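Local structure of Serine/threonine protein kinase (Mycobacterium tuberculosis, 4ESQ) at residues G66-N71 with V90-T95; D97-F102 with N164-V169; A158-N163 with K186-V191. The protein probably phosphorylates serine and threonine residues of proteins with ATP as a membrane receptor kinase, of which this chain is the extracellular sensor domain. All blocks are in the same frame, centred on the assembly; numbering follows the deposited sequence.

Interaction 1 of 3, residues G66-N71 with V90-T95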
ATOM      1  N   GLY A  66      13.611  -0.506 -11.062  1.00 13.83           N
ATOM      2  CA  GLY A  66      13.422   0.193 -12.321  1.00 15.45           C
ATOM      3  C   GLY A  66      12.276   1.192 -12.341  1.00 11.25           C
ATOM      4  O   GLY A  66      11.987   1.789 -13.385  1.00 14.78           O
ATOM      5  N   TYR A  67      11.633   1.402 -11.194  1.00 12.90           N
ATOM      6  CA  TYR A  67      10.537   2.359 -11.136  1.00 13.54           C
ATOM      7  C   TYR A  67      11.043   3.747 -11.534  1.00 17.39           C
ATOM      8  O   TYR A  67      12.205   4.078 -11.313  1.00 17.58           O
ATOM      9  CB  TYR A  67       9.911   2.401  -9.740  1.00 13.04           C
ATOM     10  CG  TYR A  67      10.685   3.225  -8.737  1.00 11.36           C
ATOM     11  CD1 TYR A  67      11.711   2.660  -7.989  1.00 14.54           C
ATOM     12  CD2 TYR A  67      10.380   4.566  -8.526  1.00 12.29           C
ATOM     13  CE1 TYR A  67      12.427   3.415  -7.069  1.00 13.90           C
ATOM     14  CE2 TYR A  67      11.091   5.330  -7.603  1.00 14.69           C
ATOM     15  CZ  TYR A  67      12.116   4.742  -6.883  1.00 14.31           C
ATOM     16  OH  TYR A  67      12.831   5.475  -5.954  1.00 16.23           O
ATOM     17  N   THR A  68      10.170   4.552 -12.121  1.00 12.47           N
ATOM     18  CA  THR A  68      10.578   5.874 -12.589  1.00 12.99           C
ATOM     19  C   THR A  68       9.978   7.009 -11.766  1.00 16.64           C
ATOM     20  O   THR A  68      10.536   8.113 -11.710  1.00 14.64           O
ATOM     21  CB  THR A  68      10.224   6.056 -14.066  1.00 19.93           C
ATOM     22  OG1 THR A  68       8.810   5.898 -14.241  1.00 18.92           O
ATOM     23  CG2 THR A  68      10.950   5.004 -14.900  1.00 20.57           C
ATOM     24  N   ALA A  69       8.840   6.745 -11.127  1.00 12.63           N
ATOM     25  CA  ALA A  69       8.155   7.786 -10.374  1.00 10.89           C
ATOM     26  C   ALA A  69       7.143   7.173  -9.421  1.00 11.24           C
ATOM     27  O   ALA A  69       6.644   6.083  -9.659  1.00 11.38           O
ATOM     28  CB  ALA A  69       7.468   8.766 -11.317  1.00 13.00           C
ATOM     29  N   ILE A  70       6.862   7.880  -8.335  1.00 11.52           N
ATOM     30  CA  ILE A  70       5.853   7.444  -7.368  1.00  9.80           C
ATOM     31  C   ILE A  70       5.000   8.642  -6.959  1.00 12.24           C
ATOM     32  O   ILE A  70       5.510   9.755  -6.782  1.00 11.67           O
ATOM     33  CB  ILE A  70       6.515   6.758  -6.127  1.00 10.48           C
ATOM     34  CG1 ILE A  70       5.486   6.395  -5.041  1.00 12.58           C
ATOM     35  CG2 ILE A  70       7.631   7.628  -5.556  1.00 12.75           C
ATOM     36  CD1 ILE A  70       5.236   7.499  -3.993  1.00 14.28           C
ATOM     37  N   ASN A  71       3.695   8.424  -6.833  1.00 12.12           N
ATOM     38  CA  ASN A  71       2.813   9.455  -6.306  1.00 12.57           C
ATOM     39  C   ASN A  71       1.865   8.852  -5.288  1.00 12.72           C
ATOM     40  O   ASN A  71       1.210   7.842  -5.559  1.00 12.65           O
ATOM     41  CB  ASN A  71       2.030  10.147  -7.430  1.00 12.68           C
ATOM     42  CG  ASN A  71       1.442  11.492  -7.003  1.00 12.13           C
ATOM     43  OD1 ASN A  71       0.300  11.573  -6.549  1.00 15.42           O
ATOM     44  ND2 ASN A  71       2.223  12.559  -7.166  1.00 11.00           N
ATOM     45  N   VAL A  90       0.733   5.099  -6.292  1.00 10.05           N
ATOM     46  CA  VAL A  90       0.921   4.490  -7.600  1.00 10.07           C
ATOM     47  C   VAL A  90       2.360   4.698  -8.043  1.00 12.41           C
ATOM     48  O   VAL A  90       2.964   5.751  -7.808  1.00 10.72           O
ATOM     49  CB  VAL A  90      -0.045   5.053  -8.640  1.00 10.05           C
ATOM     50  CG1 VAL A  90      -1.439   4.485  -8.394  1.00 11.72           C
ATOM     51  CG2 VAL A  90      -0.068   6.579  -8.572  1.00  9.77           C
ATOM     52  N   VAL A  91       2.913   3.683  -8.685  1.00 10.45           N
ATOM     53  CA  VAL A  91       4.320   3.705  -9.040  1.00  9.70           C
ATOM     54  C   VAL A  91       4.445   3.396 -10.525  1.00 11.52           C
ATOM     55  O   VAL A  91       3.940   2.369 -10.990  1.00 13.24           O
ATOM     56  CB  VAL A  91       5.122   2.679  -8.217  1.00 10.20           C
ATOM     57  CG1 VAL A  91       6.598   2.740  -8.593  1.00 12.22           C
ATOM     58  CG2 VAL A  91       4.928   2.920  -6.705  1.00 12.97           C
ATOM     59  N   ALA A  92       5.097   4.288 -11.264  1.00 11.05           N
ATOM     60  CA  ALA A  92       5.271   4.105 -12.704  1.00 11.44           C
ATOM     61  C   ALA A  92       6.548   3.339 -12.990  1.00 12.81           C
ATOM     62  O   ALA A  92       7.562   3.541 -12.327  1.00 14.25           O
ATOM     63  CB  ALA A  92       5.305   5.445 -13.417  1.00 13.26           C
ATOM     64  N   PHE A  93       6.478   2.464 -13.987  1.00 11.47           N
ATOM     65  CA  PHE A  93       7.631   1.732 -14.488  1.00  9.88           C
ATOM     66  C   PHE A  93       7.709   1.985 -15.987  1.00 13.74           C
ATOM     67  O   PHE A  93       6.747   2.436 -16.585  1.00 13.56           O
ATOM     68  CB  PHE A  93       7.456   0.239 -14.226  1.00 10.19           C
ATOM     69  CG  PHE A  93       7.614  -0.140 -12.782  1.00 10.07           C
ATOM     70  CD1 PHE A  93       6.570   0.026 -11.884  1.00 12.89           C
ATOM     71  CD2 PHE A  93       8.812  -0.668 -12.331  1.00 11.95           C
ATOM     72  CE1 PHE A  93       6.721  -0.329 -10.550  1.00 11.43           C
ATOM     73  CE2 PHE A  93       8.974  -1.021 -11.001  1.00 11.95           C
ATOM     74  CZ  PHE A  93       7.920  -0.850 -10.106  1.00 12.80           C
ATOM     75  N   PRO A  94       8.864   1.704 -16.599  1.00 17.83           N
ATOM     76  CA  PRO A  94       9.000   1.973 -18.035  1.00 17.24           C
ATOM     77  C   PRO A  94       8.075   1.106 -18.883  1.00 20.18           C
ATOM     78  O   PRO A  94       7.596   1.553 -19.924  1.00 22.14           O
ATOM     79  CB  PRO A  94      10.461   1.625 -18.322  1.00 18.06           C
ATOM     80  CG  PRO A  94      11.145   1.730 -17.008  1.00 23.90           C
ATOM     81  CD  PRO A  94      10.140   1.339 -15.970  1.00 16.92           C
ATOM     82  N   THR A  95       7.819  -0.114 -18.423  1.00 16.85           N
ATOM     83  CA  THR A  95       7.010  -1.073 -19.163  1.00 20.56           C
ATOM     84  C   THR A  95       6.108  -1.857 -18.226  1.00 20.46           C
ATOM     85  O   THR A  95       6.354  -1.923 -17.020  1.00 17.30           O
ATOM     86  CB  THR A  95       7.895  -2.100 -19.875  1.00 19.79           C
ATOM     87  OG1 THR A  95       8.689  -2.789 -18.901  1.00 22.66           O
ATOM     88  CG2 THR A  95       8.825  -1.408 -20.879  1.00 23.59           C
TER
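A92 and A69 form the last bridge of an antiparallel pair, strands 69-71 and 90-92, whose segment axes come within 4.8 Å. The hydrogen-bonded pair N71-V90 has both its bonds, N71 N to V90 O and V90 N to N71 O, 2.9 Å each; I70-V91 is the non-hydrogen-bonded pair between, and A69-A92 contributes A92 N to A69 O. At the end of the pairing T68 and A69 together face A92, as in a classic beta bulge: T68 N, not A69 N, bonds A92 O, at 2.8 Å and nearly straight (173°). T68 OG1, turned between backbone N and carbonyl carbon (chi1 59°), adds a weak bond to the same oxygen, which thus takes two donors from one residue.

On the face of I70 and V91, I70 CG1 touches V91 CG2 at 3.9 Å. Y67 CB rests against V91 CG1 (3.5 Å) and lies over one face of the F93 ring, 4.0 Å from its centroid, a CH-pi contact offset toward the rim. T68 CG2 meets the P94 ring at CG, 3.9 Å away.

Strand 165-173 pairs with strand 84-92 on its other edge, helix 96-111 packs against F93, and Y62 of helix 59-62 touches Y67 and V91.

Interaction 2 of 3, residues D97-F102 with N164-V169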
ATOM      1  N   ASP A  97       5.996  -5.066 -18.296  1.00 21.51           N
ATOM      2  CA  ASP A  97       6.841  -6.172 -17.850  1.00 23.36           C
ATOM      3  C   ASP A  97       7.528  -5.903 -16.507  1.00 19.61           C
ATOM      4  O   ASP A  97       7.529  -6.756 -15.617  1.00 20.01           O
ATOM      5  CB  ASP A  97       7.894  -6.513 -18.908  1.00 29.03           C
ATOM      6  CG  ASP A  97       7.289  -7.127 -20.152  1.00 40.06           C
ATOM      7  OD1 ASP A  97       6.069  -7.401 -20.141  1.00 47.60           O
ATOM      8  OD2 ASP A  97       8.029  -7.345 -21.134  1.00 38.83           O
ATOM      9  N   LYS A  98       8.113  -4.719 -16.364  1.00 15.53           N
ATOM     10  CA  LYS A  98       8.823  -4.381 -15.135  1.00 16.97           C
ATOM     11  C   LYS A  98       7.856  -4.180 -13.970  1.00 13.49           C
ATOM     12  O   LYS A  98       8.147  -4.584 -12.842  1.00 12.61           O
ATOM     13  CB  LYS A  98       9.723  -3.157 -15.338  1.00 15.72           C
ATOM     14  CG  LYS A  98      10.957  -3.478 -16.187  1.00 23.42           C
ATOM     15  CD  LYS A  98      11.769  -2.238 -16.528  1.00 34.41           C
ATOM     16  CE  LYS A  98      13.006  -2.608 -17.340  1.00 38.62           C
ATOM     17  NZ  LYS A  98      13.779  -1.403 -17.752  1.00 40.54           N
ATOM     18  N   ALA A  99       6.708  -3.564 -14.251  1.00 13.98           N
ATOM     19  CA  ALA A  99       5.665  -3.409 -13.238  1.00 12.27           C
ATOM     20  C   ALA A  99       5.187  -4.775 -12.744  1.00 12.61           C
ATOM     21  O   ALA A  99       5.076  -5.015 -11.539  1.00 12.88           O
ATOM     22  CB  ALA A  99       4.491  -2.602 -13.791  1.00 12.21           C
ATOM     23  N   ARG A 100       4.899  -5.679 -13.673  1.00 12.62           N
ATOM     24  CA  ARG A 100       4.435  -7.012 -13.288  1.00 13.36           C
ATOM     25  C   ARG A 100       5.494  -7.795 -12.504  1.00 13.24           C
ATOM     26  O   ARG A 100       5.181  -8.505 -11.546  1.00 13.60           O
ATOM     27  CB  ARG A 100       4.002  -7.801 -14.523  1.00 18.07           C
ATOM     28  CG  ARG A 100       2.935  -7.088 -15.318  1.00 18.58           C
ATOM     29  CD  ARG A 100       1.656  -7.879 -15.397  1.00 27.19           C
ATOM     30  NE  ARG A 100       0.522  -6.999 -15.653  1.00 28.45           N
ATOM     31  CZ  ARG A 100      -0.748  -7.337 -15.456  1.00 22.05           C
ATOM     32  NH1 ARG A 100      -1.708  -6.454 -15.707  1.00 19.85           N
ATOM     33  NH2 ARG A 100      -1.052  -8.551 -15.003  1.00 20.74           N
ATOM     34  N   ALA A 101       6.750  -7.668 -12.917  1.00 12.93           N
ATOM     35  CA  ALA A 101       7.833  -8.376 -12.249  1.00 12.31           C
ATOM     36  C   ALA A 101       7.924  -7.953 -10.785  1.00 12.16           C
ATOM     37  O   ALA A 101       8.197  -8.776  -9.908  1.00 12.04           O
ATOM     38  CB  ALA A 101       9.147  -8.127 -12.964  1.00 15.80           C
ATOM     39  N   PHE A 102       7.689  -6.667 -10.520  1.00 12.50           N
ATOM     40  CA  PHE A 102       7.756  -6.187  -9.146  1.00 13.69           C
ATOM     41  C   PHE A 102       6.637  -6.765  -8.279  1.00 14.23           C
ATOM     42  O   PHE A 102       6.860  -7.108  -7.121  1.00 12.91           O
ATOM     43  CB  PHE A 102       7.745  -4.654  -9.058  1.00 14.15           C
ATOM     44  CG  PHE A 102       7.673  -4.154  -7.640  1.00 11.93           C
ATOM     45  CD1 PHE A 102       8.785  -4.225  -6.812  1.00 17.36           C
ATOM     46  CD2 PHE A 102       6.487  -3.663  -7.120  1.00 12.81           C
ATOM     47  CE1 PHE A 102       8.718  -3.797  -5.489  1.00 14.66           C
ATOM     48  CE2 PHE A 102       6.410  -3.226  -5.808  1.00 16.71           C
ATOM     49  CZ  PHE A 102       7.524  -3.289  -4.986  1.00 11.63           C
ATOM     50  N   ASN A 164       1.611  -0.069 -16.983  1.00 13.22           N
ATOM     51  CA  ASN A 164       2.955   0.055 -16.421  1.00 15.22           C
ATOM     52  C   ASN A 164       2.944   0.592 -14.992  1.00 13.56           C
ATOM     53  O   ASN A 164       3.960   1.103 -14.510  1.00 12.68           O
ATOM     54  CB  ASN A 164       3.806   0.993 -17.279  1.00 15.30           C
ATOM     55  CG  ASN A 164       3.217   2.385 -17.360  1.00 15.94           C
ATOM     56  OD1 ASN A 164       2.013   2.547 -17.561  1.00 15.63           O
ATOM     57  ND2 ASN A 164       4.056   3.397 -17.183  1.00 13.60           N
ATOM     58  N   VAL A 165       1.800   0.488 -14.321  1.00 11.38           N
ATOM     59  CA  VAL A 165       1.642   1.127 -13.016  1.00 12.66           C
ATOM     60  C   VAL A 165       1.370   0.105 -11.924  1.00 11.51           C
ATOM     61  O   VAL A 165       0.477  -0.725 -12.055  1.00 13.70           O
ATOM     62  CB  VAL A 165       0.480   2.147 -13.024  1.00 11.56           C
ATOM     63  CG1 VAL A 165       0.259   2.754 -11.625  1.00 13.01           C
ATOM     64  CG2 VAL A 165       0.739   3.232 -14.044  1.00 12.61           C
ATOM     65  N   VAL A 166       2.154   0.168 -10.853  1.00 10.69           N
ATOM     66  CA  VAL A 166       1.898  -0.636  -9.665  1.00 11.60           C
ATOM     67  C   VAL A 166       1.075   0.167  -8.657  1.00 10.81           C
ATOM     68  O   VAL A 166       1.350   1.337  -8.406  1.00 11.28           O
ATOM     69  CB  VAL A 166       3.207  -1.101  -9.007  1.00 12.10           C
ATOM     70  CG1 VAL A 166       2.912  -1.716  -7.626  1.00 12.18           C
ATOM     71  CG2 VAL A 166       3.927  -2.097  -9.916  1.00 12.57           C
ATOM     72  N   VAL A 167       0.052  -0.467  -8.109  1.00 11.13           N
ATOM     73  CA  VAL A 167      -0.844   0.171  -7.161  1.00  8.95           C
ATOM     74  C   VAL A 167      -0.486  -0.410  -5.799  1.00  9.08           C
ATOM     75  O   VAL A 167      -0.443  -1.626  -5.640  1.00 11.68           O
ATOM     76  CB  VAL A 167      -2.295  -0.143  -7.530  1.00  9.81           C
ATOM     77  CG1 VAL A 167      -3.265   0.484  -6.535  1.00 11.53           C
ATOM     78  CG2 VAL A 167      -2.571   0.363  -8.937  1.00 12.12           C
ATOM     79  N   ASP A 168      -0.204   0.454  -4.825  1.00  9.21           N
ATOM     80  CA  ASP A 168       0.361   0.005  -3.555  1.00 12.13           C
ATOM     81  C   ASP A 168      -0.382   0.686  -2.421  1.00 11.75           C
ATOM     82  O   ASP A 168      -0.225   1.890  -2.221  1.00 12.03           O
ATOM     83  CB  ASP A 168       1.850   0.382  -3.519  1.00 13.32           C
ATOM     84  CG  ASP A 168       2.651  -0.421  -2.510  1.00 15.08           C
ATOM     85  OD1 ASP A 168       2.059  -1.245  -1.791  1.00 15.78           O
ATOM     86  OD2 ASP A 168       3.889  -0.217  -2.444  1.00 14.73           O
ATOM     87  N   VAL A 169      -1.186  -0.079  -1.686  1.00  9.42           N
ATOM     88  CA  VAL A 169      -2.134   0.494  -0.720  1.00 10.12           C
ATOM     89  C   VAL A 169      -2.065  -0.129   0.677  1.00 11.37           C
ATOM     90  O   VAL A 169      -1.980  -1.350   0.828  1.00 10.35           O
ATOM     91  CB  VAL A 169      -3.572   0.338  -1.242  1.00 10.97           C
ATOM     92  CG1 VAL A 169      -4.582   0.898  -0.239  1.00 12.75           C
ATOM     93  CG2 VAL A 169      -3.726   1.015  -2.615  1.00 10.78           C
TER
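A99 and F102, one helical turn apart, face V166 and the entry to strand 165-169; the helix and strand segments run roughly the same way, 30° between their directions, with axes 7.8 Å apart and A99 and N164 the nearest pair of CA atoms. The contact is small, 190 Å² in all, and apolar in character. A99 brings CB down onto the backbone where the strand starts: CB lies 3.7 Å from N164 C, with N164 O and V165 N also close. A methyl at this point lets the helix come near the chain.

V166 answers from the strand with both branches. CG2 reaches between the two helical residues, 3.9 Å from A99 CB and 3.5 Å from A99 O, and also meets F102 CD2 at 4.1 Å. CG1, anti to the backbone N (chi1 169°), approaches the same F102 CD2. The phenylalanine and valine side chains cross at about a right angle, with CG2 coming obliquely to the ring. F102 CG is likewise anti to its backbone N (chi1 174°); the ring stacks with Y62 and touches M159.

Polar groups beside this apolar patch have partners of their own. N164 OD1 accepts from V5 N while its ND2 donates to F93 O; D168, further along the strand, has a salt bridge to R157 and bonds from S57 N and Y62 OH.

A helix lying nearly along a strand on one face of an antiparallel sheet, joined through alanine, phenylalanine and valine, is a helix-on-sheet layer of an alpha+beta fold. Here it places helix 96-111 on the sheet of the PknH-like extracellular domain, a family grouped in the Mog1p/PsbP clan.

Interaction 3 of 3, residues A158-N163 with K186-V191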
ATOM      1  N   ALA A 158      -2.634  -4.005   0.046  1.00 10.04           N
ATOM      2  CA  ALA A 158      -3.044  -4.504  -1.262  1.00 10.64           C
ATOM      3  C   ALA A 158      -2.083  -3.980  -2.308  1.00 10.19           C
ATOM      4  O   ALA A 158      -1.686  -2.815  -2.271  1.00 12.78           O
ATOM      5  CB  ALA A 158      -4.460  -4.073  -1.592  1.00 12.18           C
ATOM      6  N   MET A 159      -1.705  -4.847  -3.236  1.00  9.86           N
ATOM      7  CA  MET A 159      -0.888  -4.421  -4.363  1.00  9.70           C
ATOM      8  C   MET A 159      -1.465  -5.013  -5.627  1.00 12.38           C
ATOM      9  O   MET A 159      -1.888  -6.169  -5.646  1.00 12.51           O
ATOM     10  CB  MET A 159       0.567  -4.871  -4.199  1.00 10.84           C
ATOM     11  CG  MET A 159       1.465  -4.494  -5.375  1.00 11.17           C
ATOM     12  SD  MET A 159       3.196  -4.944  -5.103  1.00 14.62           S
ATOM     13  CE  MET A 159       3.619  -3.839  -3.756  1.00 17.03           C
ATOM     14  N   SER A 160      -1.492  -4.209  -6.677  1.00  9.96           N
ATOM     15  CA  SER A 160      -1.920  -4.700  -7.979  1.00 11.67           C
ATOM     16  C   SER A 160      -1.111  -3.996  -9.057  1.00 11.56           C
ATOM     17  O   SER A 160      -0.258  -3.146  -8.768  1.00 10.73           O
ATOM     18  CB  SER A 160      -3.421  -4.471  -8.184  1.00 14.11           C
ATOM     19  OG  SER A 160      -3.941  -5.323  -9.209  1.00 14.38           O
ATOM     20  N   VAL A 161      -1.374  -4.359 -10.305  1.00 11.85           N
ATOM     21  CA  VAL A 161      -0.689  -3.747 -11.426  1.00 10.52           C
ATOM     22  C   VAL A 161      -1.666  -3.660 -12.579  1.00 11.77           C
ATOM     23  O   VAL A 161      -2.470  -4.571 -12.795  1.00 13.92           O
ATOM     24  CB  VAL A 161       0.559  -4.549 -11.838  1.00 12.27           C
ATOM     25  CG1 VAL A 161       0.242  -6.041 -11.884  1.00 15.58           C
ATOM     26  CG2 VAL A 161       1.109  -4.061 -13.180  1.00 14.57           C
ATOM     27  N   ALA A 162      -1.611  -2.542 -13.290  1.00 13.30           N
ATOM     28  CA  ALA A 162      -2.348  -2.376 -14.535  1.00 12.59           C
ATOM     29  C   ALA A 162      -1.455  -1.544 -15.445  1.00 14.50           C
ATOM     30  O   ALA A 162      -0.851  -0.570 -14.996  1.00 11.71           O
ATOM     31  CB  ALA A 162      -3.659  -1.679 -14.292  1.00 13.64           C
ATOM     32  N   ASN A 163      -1.355  -1.928 -16.714  1.00 14.20           N
ATOM     33  CA  ASN A 163      -0.443  -1.240 -17.620  1.00 12.60           C
ATOM     34  C   ASN A 163       0.952  -1.229 -16.989  1.00 14.97           C
ATOM     35  O   ASN A 163       1.416  -2.264 -16.514  1.00 15.03           O
ATOM     36  CB  ASN A 163      -0.938   0.184 -17.912  1.00 13.24           C
ATOM     37  CG  ASN A 163      -0.469   0.706 -19.262  1.00 18.13           C
ATOM     38  OD1 ASN A 163       0.522   0.223 -19.816  1.00 15.13           O
ATOM     39  ND2 ASN A 163      -1.173   1.709 -19.790  1.00 13.51           N
ATOM     40  N   LYS A 186     -10.284   0.255  -7.354  1.00  9.80           N
ATOM     41  CA  LYS A 186     -10.748   1.539  -7.868  1.00 10.86           C
ATOM     42  C   LYS A 186      -9.622   2.298  -8.583  1.00 12.85           C
ATOM     43  O   LYS A 186      -9.843   2.903  -9.631  1.00 11.06           O
ATOM     44  CB  LYS A 186     -11.384   2.377  -6.759  1.00 12.70           C
ATOM     45  CG  LYS A 186     -12.689   1.760  -6.226  1.00 12.93           C
ATOM     46  CD  LYS A 186     -13.225   2.504  -5.018  1.00 15.31           C
ATOM     47  CE  LYS A 186     -14.565   1.915  -4.549  1.00 18.71           C
ATOM     48  NZ  LYS A 186     -15.636   2.064  -5.577  1.00 19.23           N
ATOM     49  N   ILE A 187      -8.417   2.252  -8.029  1.00  9.64           N
ATOM     50  CA  ILE A 187      -7.267   2.851  -8.704  1.00  9.36           C
ATOM     51  C   ILE A 187      -6.967   2.147 -10.033  1.00 11.01           C
ATOM     52  O   ILE A 187      -6.669   2.792 -11.034  1.00 10.72           O
ATOM     53  CB  ILE A 187      -6.030   2.870  -7.788  1.00 13.30           C
ATOM     54  CG1 ILE A 187      -6.305   3.748  -6.571  1.00 14.16           C
ATOM     55  CG2 ILE A 187      -4.794   3.379  -8.560  1.00 10.86           C
ATOM     56  CD1 ILE A 187      -5.260   3.608  -5.437  1.00 11.59           C
ATOM     57  N   VAL A 188      -7.067   0.820 -10.051  1.00 10.84           N
ATOM     58  CA  VAL A 188      -6.854   0.075 -11.288  1.00  8.96           C
ATOM     59  C   VAL A 188      -7.860   0.508 -12.356  1.00 12.23           C
ATOM     60  O   VAL A 188      -7.505   0.636 -13.529  1.00 13.05           O
ATOM     61  CB  VAL A 188      -6.954  -1.434 -11.048  1.00 10.45           C
ATOM     62  CG1 VAL A 188      -7.177  -2.181 -12.356  1.00 17.54           C
ATOM     63  CG2 VAL A 188      -5.714  -1.937 -10.317  1.00 13.09           C
ATOM     64  N   ASP A 189      -9.108   0.748 -11.954  1.00 11.87           N
ATOM     65  CA  ASP A 189     -10.113   1.233 -12.910  1.00 13.67           C
ATOM     66  C   ASP A 189      -9.701   2.584 -13.496  1.00 15.01           C
ATOM     67  O   ASP A 189      -9.951   2.859 -14.672  1.00 13.93           O
ATOM     68  CB  ASP A 189     -11.498   1.347 -12.266  1.00 14.88           C
ATOM     69  CG  ASP A 189     -12.150  -0.002 -12.019  1.00 16.75           C
ATOM     70  OD1 ASP A 189     -11.775  -0.986 -12.681  1.00 20.19           O
ATOM     71  OD2 ASP A 189     -13.060  -0.071 -11.169  1.00 22.68           O
ATOM     72  N   LYS A 190      -9.080   3.434 -12.680  1.00 13.38           N
ATOM     73  CA  LYS A 190      -8.604   4.724 -13.178  1.00 12.23           C
ATOM     74  C   LYS A 190      -7.434   4.542 -14.146  1.00 12.45           C
ATOM     75  O   LYS A 190      -7.331   5.262 -15.137  1.00 13.97           O
ATOM     76  CB  LYS A 190      -8.230   5.671 -12.030  1.00 11.39           C
ATOM     77  CG  LYS A 190      -9.441   6.113 -11.192  1.00 11.95           C
ATOM     78  CD  LYS A 190      -9.107   7.286 -10.273  1.00 12.58           C
ATOM     79  CE  LYS A 190     -10.312   7.659  -9.386  1.00 12.46           C
ATOM     80  NZ  LYS A 190     -10.011   8.854  -8.545  1.00 16.46           N
ATOM     81  N   VAL A 191      -6.552   3.582 -13.871  1.00 11.45           N
ATOM     82  CA  VAL A 191      -5.459   3.300 -14.807  1.00 11.36           C
ATOM     83  C   VAL A 191      -6.051   2.857 -16.138  1.00 13.58           C
ATOM     84  O   VAL A 191      -5.628   3.305 -17.212  1.00 16.54           O
ATOM     85  CB  VAL A 191      -4.520   2.177 -14.301  1.00 10.71           C
ATOM     86  CG1 VAL A 191      -3.537   1.771 -15.398  1.00 12.31           C
ATOM     87  CG2 VAL A 191      -3.789   2.609 -13.046  1.00 12.79           C
TER
HETATM   88  O   HOH W   1      -3.863   2.416 -19.239  1.00 22.01           O
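V191 and V188, neighbours on one side of helix 179-192, pack on A162 and S160 of strand 154-162. This is a helix-on-sheet layer of the PknH-like extracellular domain: strand and helix segments run nearly parallel, 12° apart in direction, with axes 8.5 Å from each other. The strand alternates, and A162 and S160 are two residues apart on the face turned to the helix, while V161 points away and touches A99 and V103 of helix 96-111.

A162 CB sits before both valines. V191 CG1, anti to its backbone N (chi1 171°), comes closer, 3.6 Å from A162 CB, and lies equally near A162 O; the same methyl also touches N163 CB at 3.9 Å. V188 splits its branches: CG1 reaches A162 CB at 4.0 Å, and CG2 goes to S160, 4.0 Å from both its CB and its OG. The small alanine and serine allow the close approach of the helix. S160 OG meets the valine only by packing; its hydrogen bond is to T140 OG1.

Where the strand ends, N163 (phi 54°) and N164 form the type II' turn of a tight beta hairpin joining strands 154-162 and 165-173. The N163 side chain is the polar edge of the contact, with ND2 bonded to Q3 O in the N-terminal segment. The same ND2 also donates to a water at 2.8 Å, and that water in turn donates to V191 O, at 2.8 Å, bridging the strand end to the helix.

In the fold
All three contacts share one antiparallel sheet, in which strands 69-76, 84-92, 165-173 and 154-162 are successive neighbours. Interaction 1 closes before the others open; interactions 2 and 3 interleave along the chain. The centres of interactions 1 and 2 lie about 8 Å apart. Those of interactions 2 and 3 are about 9 Å apart, and those of interactions 1 and 3 about 13 Å. Backbone bonds tie them together: V91 N to V166 O, and V167 N to S160 O. Helix 96-111 packs on one face of the sheet and helix 179-192 on the opposite one, where I187 CG2 also meets V90 CG1. The sensor domain thus has a sheet core with helices on both faces.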